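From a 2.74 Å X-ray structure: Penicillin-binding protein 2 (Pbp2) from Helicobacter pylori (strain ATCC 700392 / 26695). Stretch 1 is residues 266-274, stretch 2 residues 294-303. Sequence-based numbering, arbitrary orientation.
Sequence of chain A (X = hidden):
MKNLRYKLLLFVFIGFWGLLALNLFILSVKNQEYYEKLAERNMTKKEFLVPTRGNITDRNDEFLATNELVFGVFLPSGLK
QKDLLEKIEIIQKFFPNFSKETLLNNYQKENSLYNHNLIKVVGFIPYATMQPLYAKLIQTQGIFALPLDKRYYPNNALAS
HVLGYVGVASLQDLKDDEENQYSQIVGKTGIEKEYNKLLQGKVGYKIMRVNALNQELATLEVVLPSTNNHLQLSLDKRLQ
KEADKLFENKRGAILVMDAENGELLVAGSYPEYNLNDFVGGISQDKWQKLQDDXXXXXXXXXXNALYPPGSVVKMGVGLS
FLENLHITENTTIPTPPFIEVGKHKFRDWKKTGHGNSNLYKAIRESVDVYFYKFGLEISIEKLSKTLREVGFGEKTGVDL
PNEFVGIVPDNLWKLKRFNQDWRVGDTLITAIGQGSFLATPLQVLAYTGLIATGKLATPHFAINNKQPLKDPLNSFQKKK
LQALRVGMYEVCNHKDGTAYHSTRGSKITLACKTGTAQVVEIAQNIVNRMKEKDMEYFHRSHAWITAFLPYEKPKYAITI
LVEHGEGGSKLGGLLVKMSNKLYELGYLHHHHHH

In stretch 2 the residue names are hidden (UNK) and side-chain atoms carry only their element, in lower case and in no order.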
ATOM      1  N   VAL A 266     -18.569  -9.909 -14.335  1.00 29.66           N
ATOM      2  CA  VAL A 266     -19.310  -9.530 -13.139  1.00 30.38           C
ATOM      3  C   VAL A 266     -19.443 -10.729 -12.207  1.00 30.98           C
ATOM      4  O   VAL A 266     -19.492 -11.870 -12.650  1.00 34.32           O
ATOM      5  CB  VAL A 266     -20.714  -9.031 -13.500  1.00 31.87           C
ATOM      6  CG1 VAL A 266     -21.492  -8.649 -12.259  1.00 31.20           C
ATOM      7  CG2 VAL A 266     -20.617  -7.844 -14.451  1.00 33.17           C
ATOM      8  N   ALA A 267     -19.487 -10.442 -10.909  1.00 31.80           N
ATOM      9  CA  ALA A 267     -19.798 -11.404  -9.849  1.00 30.07           C
ATOM     10  C   ALA A 267     -20.268 -10.610  -8.623  1.00 30.44           C
ATOM     11  O   ALA A 267     -19.474 -10.193  -7.757  1.00 33.90           O
ATOM     12  CB  ALA A 267     -18.595 -12.256  -9.518  1.00 28.96           C
ATOM     13  N   GLY A 268     -21.568 -10.371  -8.570  1.00 29.03           N
ATOM     14  CA  GLY A 268     -22.145  -9.668  -7.454  1.00 30.07           C
ATOM     15  C   GLY A 268     -22.830 -10.595  -6.487  1.00 29.84           C
ATOM     16  O   GLY A 268     -23.478 -11.544  -6.900  1.00 30.53           O
ATOM     17  N   SER A 269     -22.685 -10.314  -5.197  1.00 29.29           N
ATOM     18  CA  SER A 269     -23.443 -11.010  -4.161  1.00 29.95           C
ATOM     19  C   SER A 269     -24.016  -9.990  -3.208  1.00 28.27           C
ATOM     20  O   SER A 269     -23.276  -9.196  -2.652  1.00 26.54           O
ATOM     21  CB  SER A 269     -22.564 -12.006  -3.388  1.00 31.61           C
ATOM     22  OG  SER A 269     -23.223 -12.443  -2.193  1.00 32.13           O
ATOM     23  N   TYR A 270     -25.328 -10.037  -2.991  1.00 28.66           N
ATOM     24  CA  TYR A 270     -26.022  -8.909  -2.358  1.00 29.20           C
ATOM     25  C   TYR A 270     -26.846  -9.296  -1.152  1.00 28.40           C
ATOM     26  O   TYR A 270     -27.751 -10.135  -1.248  1.00 27.33           O
ATOM     27  CB  TYR A 270     -26.889  -8.187  -3.382  1.00 29.47           C
ATOM     28  CG  TYR A 270     -26.063  -7.767  -4.558  1.00 29.26           C
ATOM     29  CD1 TYR A 270     -25.340  -6.578  -4.531  1.00 29.84           C
ATOM     30  CD2 TYR A 270     -25.942  -8.588  -5.683  1.00 29.35           C
ATOM     31  CE1 TYR A 270     -24.543  -6.200  -5.613  1.00 29.12           C
ATOM     32  CE2 TYR A 270     -25.146  -8.222  -6.761  1.00 28.29           C
ATOM     33  CZ  TYR A 270     -24.452  -7.028  -6.713  1.00 28.18           C
ATOM     34  OH  TYR A 270     -23.684  -6.627  -7.759  1.00 28.12           O
ATOM     35  N   PRO A 271     -26.549  -8.666  -0.009  1.00 27.77           N
ATOM     36  CA  PRO A 271     -25.633  -7.546   0.166  1.00 28.51           C
ATOM     37  C   PRO A 271     -24.151  -7.832   0.042  1.00 30.18           C
ATOM     38  O   PRO A 271     -23.688  -8.856   0.518  1.00 34.31           O
ATOM     39  CB  PRO A 271     -25.888  -7.101   1.621  1.00 28.53           C
ATOM     40  CG  PRO A 271     -27.085  -7.824   2.094  1.00 28.45           C
ATOM     41  CD  PRO A 271     -27.206  -9.041   1.254  1.00 28.03           C
ATOM     42  N   GLU A 272     -23.417  -6.917  -0.591  1.00 33.55           N
ATOM     43  CA  GLU A 272     -21.957  -6.832  -0.453  1.00 33.78           C
ATOM     44  C   GLU A 272     -21.651  -6.145   0.905  1.00 33.86           C
ATOM     45  O   GLU A 272     -22.569  -5.679   1.580  1.00 34.76           O
ATOM     46  CB  GLU A 272     -21.342  -6.020  -1.618  1.00 34.64           C
ATOM     47  CG  GLU A 272     -21.635  -6.511  -3.038  1.00 35.08           C
ATOM     48  CD  GLU A 272     -20.661  -7.562  -3.539  1.00 36.57           C
ATOM     49  OE1 GLU A 272     -19.847  -8.043  -2.728  1.00 38.13           O
ATOM     50  OE2 GLU A 272     -20.711  -7.920  -4.742  1.00 41.46           O
ATOM     51  N   TYR A 273     -20.373  -6.083   1.297  1.00 32.52           N
ATOM     52  CA  TYR A 273     -19.944  -5.353   2.506  1.00 31.96           C
ATOM     53  C   TYR A 273     -18.643  -4.598   2.245  1.00 29.44           C
ATOM     54  O   TYR A 273     -17.944  -4.891   1.289  1.00 26.82           O
ATOM     55  CB  TYR A 273     -19.782  -6.297   3.706  1.00 34.91           C
ATOM     56  CG  TYR A 273     -18.706  -7.357   3.557  1.00 36.81           C
ATOM     57  CD1 TYR A 273     -17.442  -7.181   4.107  1.00 38.81           C
ATOM     58  CD2 TYR A 273     -18.953  -8.535   2.866  1.00 38.98           C
ATOM     59  CE1 TYR A 273     -16.443  -8.149   3.962  1.00 39.16           C
ATOM     60  CE2 TYR A 273     -17.965  -9.502   2.715  1.00 40.97           C
ATOM     61  CZ  TYR A 273     -16.711  -9.303   3.267  1.00 39.13           C
ATOM     62  OH  TYR A 273     -15.738 -10.254   3.092  1.00 41.51           O
ATOM     63  N   ASN A 274     -18.327  -3.627   3.099  1.00 28.31           N
ATOM     64  CA  ASN A 274     -17.223  -2.694   2.847  1.00 27.20           C
ATOM     65  C   ASN A 274     -15.913  -3.216   3.381  1.00 27.06           C
ATOM     66  O   ASN A 274     -15.647  -3.152   4.584  1.00 26.93           O
ATOM     67  CB  ASN A 274     -17.501  -1.322   3.447  1.00 27.54           C
ATOM     68  CG  ASN A 274     -16.394  -0.316   3.156  1.00 27.77           C
ATOM     69  OD1 ASN A 274     -15.301  -0.659   2.699  1.00 24.71           O
ATOM     70  ND2 ASN A 274     -16.689   0.961   3.414  1.00 29.70           N
ATOM     71  N   UNK A 294     -29.925  -9.364   9.141  1.00 49.30           N
ATOM     72  CA  UNK A 294     -30.630 -10.589   8.809  1.00 47.97           C
ATOM     73  C   UNK A 294     -30.380 -11.020   7.359  1.00 46.10           C
ATOM     74  O   UNK A 294     -30.461 -12.207   7.061  1.00 46.83           O
ATOM     75  c   UNK A 294     -32.155 -10.470   9.109  1.00 49.90           C
ATOM     76  c   UNK A 294     -32.895 -11.762   8.761  1.00 49.33           C
ATOM     77  c   UNK A 294     -32.224 -13.018   9.274  1.00 49.35           C
ATOM     78  c   UNK A 294     -32.797  -9.316   8.345  1.00 50.13           C
ATOM     79  N   UNK A 295     -30.060 -10.079   6.465  1.00 44.35           N
ATOM     80  CA  UNK A 295     -29.865 -10.428   5.065  1.00 41.87           C
ATOM     81  C   UNK A 295     -28.505 -11.050   4.825  1.00 41.17           C
ATOM     82  O   UNK A 295     -28.177 -11.396   3.695  1.00 40.44           O
ATOM     83  c   UNK A 295     -31.498  -7.231   4.443  1.00 46.16           C
ATOM     84  c   UNK A 295     -32.512  -9.332   3.987  1.00 45.65           C
ATOM     85  c   UNK A 295     -32.736  -6.610   4.459  1.00 45.60           C
ATOM     86  o   UNK A 295     -35.081  -6.721   4.261  1.00 46.23           O
ATOM     87  c   UNK A 295     -31.366  -8.595   4.219  1.00 44.12           C
ATOM     88  c   UNK A 295     -33.767  -8.719   4.003  1.00 48.01           C
ATOM     89  c   UNK A 295     -30.014  -9.222   4.177  1.00 41.60           C
ATOM     90  c   UNK A 295     -33.866  -7.352   4.241  1.00 46.57           C
ATOM     91  N   UNK A 296     -27.701 -11.170   5.876  1.00 41.75           N
ATOM     92  CA  UNK A 296     -26.496 -12.000   5.838  1.00 40.78           C
ATOM     93  C   UNK A 296     -25.469 -11.502   4.793  1.00 40.54           C
ATOM     94  O   UNK A 296     -25.309 -12.091   3.727  1.00 39.94           O
ATOM     95  c   UNK A 296     -26.926 -13.449   5.582  1.00 39.93           C
ATOM     96  n   UNK A 296     -26.093 -15.684   5.481  1.00 39.78           N
ATOM     97  o   UNK A 296     -24.763 -14.110   6.363  1.00 43.49           O
ATOM     98  c   UNK A 296     -25.833 -14.444   5.846  1.00 39.54           C
ATOM     99  N   UNK A 297     -24.780 -10.395   5.102  1.00 41.74           N
ATOM    100  CA  UNK A 297     -23.830  -9.760   4.193  1.00 41.21           C
ATOM    101  C   UNK A 297     -22.568 -10.579   3.948  1.00 41.80           C
ATOM    102  O   UNK A 297     -21.949 -10.450   2.882  1.00 42.78           O
ATOM    103  c   UNK A 297     -24.514  -8.243   5.915  1.00 42.67           C
ATOM    104  c   UNK A 297     -23.452  -8.461   4.914  1.00 41.24           C
ATOM    105  c   UNK A 297     -24.916  -9.620   6.341  1.00 43.33           C
ATOM    106  N   UNK A 298     -22.184 -11.401   4.920  1.00 38.26           N
ATOM    107  CA  UNK A 298     -20.951 -12.153   4.797  1.00 36.34           C
ATOM    108  C   UNK A 298     -21.096 -13.326   3.853  1.00 36.49           C
ATOM    109  O   UNK A 298     -20.116 -13.984   3.540  1.00 36.58           O
ATOM    110  c   UNK A 298     -20.501 -12.661   6.148  1.00 36.33           C
ATOM    111  c   UNK A 298     -18.922 -10.727   6.649  1.00 36.15           C
ATOM    112  c   UNK A 298     -19.807 -12.237   8.457  1.00 39.85           C
ATOM    113  c   UNK A 298     -20.109 -11.567   7.126  1.00 37.35           C
ATOM    114  N   UNK A 299     -22.319 -13.584   3.395  1.00 36.42           N
ATOM    115  CA  UNK A 299     -22.574 -14.714   2.527  1.00 34.77           C
ATOM    116  C   UNK A 299     -22.208 -14.390   1.086  1.00 33.88           C
ATOM    117  O   UNK A 299     -22.691 -13.402   0.507  1.00 33.05           O
ATOM    118  c   UNK A 299     -25.913 -16.617   1.745  1.00 36.71           C
ATOM    119  c   UNK A 299     -23.753 -17.648   2.424  1.00 36.24           C
ATOM    120  c   UNK A 299     -24.406 -16.415   1.832  1.00 35.84           C
ATOM    121  c   UNK A 299     -24.035 -15.142   2.614  1.00 34.98           C
ATOM    122  N   UNK A 300     -21.330 -15.229   0.540  1.00 33.88           N
ATOM    123  CA  UNK A 300     -21.051 -15.272  -0.871  1.00 34.85           C
ATOM    124  C   UNK A 300     -22.149 -16.112  -1.523  1.00 34.96           C
ATOM    125  O   UNK A 300     -22.218 -17.319  -1.354  1.00 32.43           O
ATOM    126  c   UNK A 300     -19.279 -15.902  -2.587  1.00 34.75           C
ATOM    127  n   UNK A 300     -18.020 -15.593  -2.862  1.00 33.99           N
ATOM    128  c   UNK A 300     -19.667 -15.884  -1.117  1.00 35.92           C
ATOM    129  o   UNK A 300     -20.098 -16.188  -3.458  1.00 35.26           O
ATOM    130  N   UNK A 301     -23.009 -15.453  -2.279  1.00 36.33           N
ATOM    131  CA  UNK A 301     -24.163 -16.107  -2.847  1.00 35.32           C
ATOM    132  C   UNK A 301     -23.954 -16.714  -4.241  1.00 36.01           C
ATOM    133  O   UNK A 301     -24.797 -17.487  -4.681  1.00 37.24           O
ATOM    134  n   UNK A 301     -26.046 -12.300   0.623  1.00 45.21           N
ATOM    135  c   UNK A 301     -27.003 -13.787  -1.629  1.00 39.93           C
ATOM    136  c   UNK A 301     -25.836 -14.755  -1.520  1.00 38.11           C
ATOM    137  c   UNK A 301     -25.301 -15.105  -2.896  1.00 36.82           C
ATOM    138  c   UNK A 301     -27.243 -12.921   0.671  1.00 43.74           C
ATOM    139  n   UNK A 301     -27.976 -12.842   1.771  1.00 44.17           N
ATOM    140  n   UNK A 301     -27.705 -13.625  -0.360  1.00 40.55           N
ATOM    141  N   UNK A 302     -22.867 -16.376  -4.946  1.00 33.80           N
ATOM    142  CA  UNK A 302     -22.620 -17.002  -6.251  1.00 33.41           C
ATOM    143  C   UNK A 302     -21.811 -18.318  -6.167  1.00 33.18           C
ATOM    144  O   UNK A 302     -21.882 -19.149  -7.078  1.00 29.65           O
ATOM    145  c   UNK A 302     -19.494 -16.111  -7.005  1.00 32.24           C
ATOM    146  c   UNK A 302     -18.232 -14.266  -6.134  1.00 31.04           C
ATOM    147  c   UNK A 302     -20.684 -15.400  -6.876  1.00 33.88           C
ATOM    148  c   UNK A 302     -22.008 -16.011  -7.281  1.00 34.51           C
ATOM    149  c   UNK A 302     -18.277 -15.551  -6.619  1.00 30.90           C
ATOM    150  c   UNK A 302     -20.624 -14.093  -6.391  1.00 34.06           C
ATOM    151  c   UNK A 302     -19.406 -13.535  -6.017  1.00 33.55           C
ATOM    152  N   UNK A 303     -21.073 -18.497  -5.066  1.00 33.47           N
ATOM    153  CA  UNK A 303     -20.200 -19.672  -4.855  1.00 34.44           C
ATOM    154  C   UNK A 303     -20.432 -20.452  -3.555  1.00 36.99           C
ATOM    155  O   UNK A 303     -20.054 -21.625  -3.466  1.00 36.18           O
ATOM    156  c   UNK A 303     -18.744 -19.240  -4.912  1.00 34.02           C
TER

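Position 294 carries four side-chain carbons, forked at the first, with one arm two carbons long. None comes within 8 Å of stretch 1, so the branching alone identifies Ile294.

At 295 one carbon leads to a six-carbon ring bearing an oxygen, which defines Tyr295. Its CB lies 3.9 Å from CG of Pro271, while the ring leads away from stretch 1.

Position 296 has two carbons, the second carrying one oxygen and one nitrogen, and its CA-to-CB bond points away from stretch 1. The short amide is that of Asn296; by elements alone, aspartate would show two oxygens.

At 297 three carbons close a ring onto the backbone N, which only proline does. CB of Pro297 packs 4.3 Å from CB of Pro271 and 4.4 Å from CB of Tyr273.

Position 298 shows four carbons forked at the second, hence Leu298. Its CA-to-CB bond points away, yet chi1 m and chi2 t bring CD2 to 4.2 Å from the centroid of the Tyr273 ring, 9° off the normal, a CH-pi contact over the face.

The same count and fork at 299 give Leu299, here with chi1 t and chi2 p. Its side chain stays 5.6 Å from stretch 1; its carbonyl does the work, with O accepting a hydrogen bond from OG of Ser269 at 2.9 Å.

Position 300 repeats the two-carbon amide pattern: Asn300. Its CA-to-CB bond points away from stretch 1, and its OD1 accepts a hydrogen bond from the backbone N of position 303 at 3.0 Å.

At 301 three carbons, a nitrogen and a carbon bearing two more nitrogens spell a guanidinium, Arg301. NH1 lies 3.3 Å from O of Tyr270, which sits over the guanidinium face, where the angle is too poor for a hydrogen bond. NH2 instead donates to O of Tyr295 at a very short 2.4 Å, and NH1 to O of Asn296 at 3.2 Å.

Position 302 has one carbon and an unsubstituted six-carbon ring: Phe302. CB of Ala267 lies 4.0 Å from the ring centroid, 20° off the normal, while O of Gly268 meets the edge, 3.9 Å from CD2.

A single carbon at 303, beyond reach of stretch 1, is Ala303.

The contact centres on Ser269, whose OG donates to Leu299 O and accepts from Arg301 N (3.0 Å, 154°), tying a strand side chain to the backbone of an irregular segment. Apolar packing extends it, with Phe302 against Ala267, Pro297 against Pro271 and Tyr273, and Leu298 over the face of the Tyr273 ring. Together the stretches bury 523 Å².

Stretch 2 (294-303) IYNPLLNRFA
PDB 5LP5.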